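Local atomic coordinates of ferrichrome ABC transporter substrate-binding protein (Staphylococcus pseudintermedius, PDB entry 5FLY), a protein that probably binds ferric hydroxamate siderophores such as ferrichrome outside the cell membrane and hands them to an ABC transporter for iron uptake. Residues Phe250-Ser255 against Lys273-Ala278. Sequence-based numbering, arbitrary orientation.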
ATOM      1  N   PHE A 250     -14.502   6.169 -11.991  1.00 11.94           N
ATOM      2  CA  PHE A 250     -13.646   7.347 -11.908  1.00 10.29           C
ATOM      3  C   PHE A 250     -12.192   6.940 -11.784  1.00  9.66           C
ATOM      4  O   PHE A 250     -11.882   5.797 -11.444  1.00  8.62           O
ATOM      5  CB  PHE A 250     -14.052   8.279 -10.741  1.00 10.51           C
ATOM      6  CG  PHE A 250     -13.973   7.659  -9.361  1.00 10.46           C
ATOM      7  CD1 PHE A 250     -15.076   7.018  -8.801  1.00 11.20           C
ATOM      8  CD2 PHE A 250     -12.817   7.764  -8.596  1.00 11.02           C
ATOM      9  CE1 PHE A 250     -15.008   6.476  -7.515  1.00 11.78           C
ATOM     10  CE2 PHE A 250     -12.750   7.229  -7.322  1.00 11.06           C
ATOM     11  CZ  PHE A 250     -13.847   6.584  -6.783  1.00 10.91           C
ATOM     12  N   ASN A 251     -11.321   7.887 -12.109  1.00  9.48           N
ATOM     13  CA  ASN A 251      -9.882   7.693 -12.029  1.00 10.92           C
ATOM     14  C   ASN A 251      -9.299   8.268 -10.757  1.00 10.19           C
ATOM     15  O   ASN A 251      -9.802   9.261 -10.209  1.00 11.80           O
ATOM     16  CB  ASN A 251      -9.165   8.349 -13.208  1.00 11.94           C
ATOM     17  CG  ASN A 251      -9.649   7.845 -14.553  1.00 14.48           C
ATOM     18  OD1 ASN A 251     -10.076   6.710 -14.684  1.00 13.23           O
ATOM     19  ND2 ASN A 251      -9.550   8.694 -15.566  1.00 17.78           N
ATOM     20  N   VAL A 252      -8.225   7.646 -10.297  1.00  8.33           N
ATOM     21  CA  VAL A 252      -7.423   8.205  -9.216  1.00  8.99           C
ATOM     22  C   VAL A 252      -5.943   8.244  -9.621  1.00 10.54           C
ATOM     23  O   VAL A 252      -5.527   7.550 -10.534  1.00  9.42           O
ATOM     24  CB  VAL A 252      -7.577   7.396  -7.912  1.00  9.12           C
ATOM     25  CG1 VAL A 252      -9.035   7.391  -7.428  1.00  9.41           C
ATOM     26  CG2 VAL A 252      -7.085   5.973  -8.110  1.00  8.24           C
ATOM     27  N   ASP A 253      -5.159   9.047  -8.897  1.00 10.19           N
ATOM     28  CA  ASP A 253      -3.737   9.269  -9.156  1.00  9.87           C
ATOM     29  C   ASP A 253      -2.911   8.119  -8.600  1.00  9.79           C
ATOM     30  O   ASP A 253      -2.760   7.999  -7.388  1.00 10.42           O
ATOM     31  CB  ASP A 253      -3.305  10.602  -8.523  1.00 11.91           C
ATOM     32  CG  ASP A 253      -1.862  10.971  -8.823  1.00 14.92           C
ATOM     33  OD1 ASP A 253      -1.026  10.090  -9.097  1.00 13.91           O
ATOM     34  OD2 ASP A 253      -1.555  12.179  -8.748  1.00 18.11           O
ATOM     35  N   SER A 254      -2.367   7.276  -9.477  1.00  8.21           N
ATOM     36  CA  SER A 254      -1.690   6.077  -9.013  1.00  7.79           C
ATOM     37  C   SER A 254      -0.477   6.385  -8.131  1.00  9.44           C
ATOM     38  O   SER A 254      -0.224   5.642  -7.191  1.00 10.10           O
ATOM     39  CB  SER A 254      -1.277   5.195 -10.197  1.00  9.67           C
ATOM     40  OG  SER A 254      -0.507   5.907 -11.127  1.00 10.87           O
ATOM     41  N   SER A 255       0.243   7.479  -8.391  1.00 10.78           N
ATOM     42  CA  SER A 255       1.455   7.777  -7.620  1.00 10.64           C
ATOM     43  C   SER A 255       1.100   8.115  -6.177  1.00 11.11           C
ATOM     44  O   SER A 255       1.915   7.914  -5.283  1.00 13.03           O
ATOM     45  CB  SER A 255       2.251   8.914  -8.257  1.00 12.18           C
ATOM     46  OG  SER A 255       1.617  10.171  -8.110  1.00 14.48           O
ATOM     47  N   LYS A 273     -13.593   8.690  -0.270  1.00  8.82           N
ATOM     48  CA  LYS A 273     -14.893   9.017   0.290  1.00 10.44           C
ATOM     49  C   LYS A 273     -15.552  10.127  -0.517  1.00 12.23           C
ATOM     50  O   LYS A 273     -16.736  10.035  -0.855  1.00 12.54           O
ATOM     51  CB  LYS A 273     -14.791   9.439   1.754  1.00  9.21           C
ATOM     52  CG  LYS A 273     -16.155   9.688   2.396  1.00 10.51           C
ATOM     53  CD  LYS A 273     -16.012   9.985   3.870  1.00 11.84           C
ATOM     54  CE  LYS A 273     -17.359  10.063   4.569  1.00 13.47           C
ATOM     55  NZ  LYS A 273     -17.191  10.383   6.008  1.00 14.78           N
ATOM     56  N   LYS A 274     -14.782  11.163  -0.834  1.00 11.84           N
ATOM     57  CA  LYS A 274     -15.296  12.302  -1.597  1.00 11.45           C
ATOM     58  C   LYS A 274     -15.831  11.852  -2.952  1.00 10.97           C
ATOM     59  O   LYS A 274     -16.941  12.221  -3.353  1.00 12.45           O
ATOM     60  CB  LYS A 274     -14.212  13.368  -1.792  1.00 12.37           C
ATOM     61  CG  LYS A 274     -14.636  14.510  -2.725  1.00 15.19           C
ATOM     62  CD  LYS A 274     -13.710  15.717  -2.610  1.00 19.68           C
ATOM     63  CE  LYS A 274     -12.324  15.430  -3.140  1.00 23.01           C
ATOM     64  NZ  LYS A 274     -12.333  15.165  -4.603  1.00 27.24           N
ATOM     65  N   GLN A 275     -15.045  11.056  -3.662  1.00  9.91           N
ATOM     66  CA  GLN A 275     -15.425  10.679  -5.009  1.00 10.43           C
ATOM     67  C   GLN A 275     -16.592   9.678  -4.987  1.00 10.83           C
ATOM     68  O   GLN A 275     -17.466   9.737  -5.841  1.00 10.88           O
ATOM     69  CB  GLN A 275     -14.220  10.118  -5.779  1.00 12.50           C
ATOM     70  CG  GLN A 275     -13.149  11.172  -6.055  1.00 14.33           C
ATOM     71  CD  GLN A 275     -12.300  10.870  -7.281  1.00 18.36           C
ATOM     72  OE1 GLN A 275     -12.812  10.762  -8.391  1.00 18.63           O
ATOM     73  NE2 GLN A 275     -10.989  10.745  -7.083  1.00 23.78           N
ATOM     74  N   LEU A 276     -16.634   8.799  -3.986  1.00 10.37           N
ATOM     75  CA  LEU A 276     -17.730   7.842  -3.886  1.00 10.47           C
ATOM     76  C   LEU A 276     -19.050   8.547  -3.562  1.00 12.71           C
ATOM     77  O   LEU A 276     -20.090   8.206  -4.123  1.00 13.73           O
ATOM     78  CB  LEU A 276     -17.419   6.762  -2.837  1.00  9.31           C
ATOM     79  CG  LEU A 276     -16.348   5.758  -3.259  1.00  9.28           C
ATOM     80  CD1 LEU A 276     -15.825   4.962  -2.083  1.00  8.81           C
ATOM     81  CD2 LEU A 276     -16.905   4.814  -4.310  1.00 10.98           C
ATOM     82  N   LEU A 277     -19.001   9.524  -2.660  1.00 12.81           N
ATOM     83  CA  LEU A 277     -20.221  10.226  -2.265  1.00 13.23           C
ATOM     84  C   LEU A 277     -20.699  11.185  -3.363  1.00 15.01           C
ATOM     85  O   LEU A 277     -21.871  11.571  -3.376  1.00 14.85           O
ATOM     86  CB  LEU A 277     -20.004  10.978  -0.958  1.00 12.45           C
ATOM     87  CG  LEU A 277     -19.878  10.149   0.318  1.00 13.77           C
ATOM     88  CD1 LEU A 277     -19.689  11.055   1.502  1.00 15.65           C
ATOM     89  CD2 LEU A 277     -21.077   9.229   0.527  1.00 13.97           C
ATOM     90  N   ALA A 278     -19.802  11.544  -4.281  1.00 14.93           N
ATOM     91  CA  ALA A 278     -20.130  12.455  -5.389  1.00 15.60           C
ATOM     92  C   ALA A 278     -20.793  11.729  -6.557  1.00 15.32           C
ATOM     93  O   ALA A 278     -21.364  12.363  -7.461  1.00 15.81           O
ATOM     94  CB  ALA A 278     -18.878  13.164  -5.862  1.00 16.35           C
TER
HETATM   95  O   HOH W   1     -11.500  11.420 -10.750  1.00 24.33           O
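Phe250, on an edge strand (249-253) of the C-terminal lobe's mixed sheet, packs against Gln275 of helix 262-278, which runs nearly antiparallel to the strand; the short axes are 10.4 Å apart. Over one ring face, Gln275 CB sits 3.8 Å from the Phe250 centroid, 19° off the normal, the criterion for a CH-pi contact. Phe250 CB points toward the helix, and a chi1 of 61° sets CG between the backbone N and the carbonyl carbon. Beyond CG the glutamine chain is extended and passes the CD2-CE2 side of the ring, its amide plane turned 41° from the ring plane, and Gln275 OE1 comes within 3.0 Å of Phe250 CD2. Near the ring plane, Leu276 CD2 meets the edge at Phe250 CE1, 4.1 Å away. Through Ile148 and Leu152, Leu276 also joins this sheet edge to helix 127-152, the long interlobe helix characteristic of class III solute-binding proteins. Polar coupling between strand and helix is indirect: one water donates to both Asn251 O and Gln275 OE1, each at 2.8 Å, while Gln275 NE2 is hydrogen-bonded to Asp271 OD2, one helical turn back.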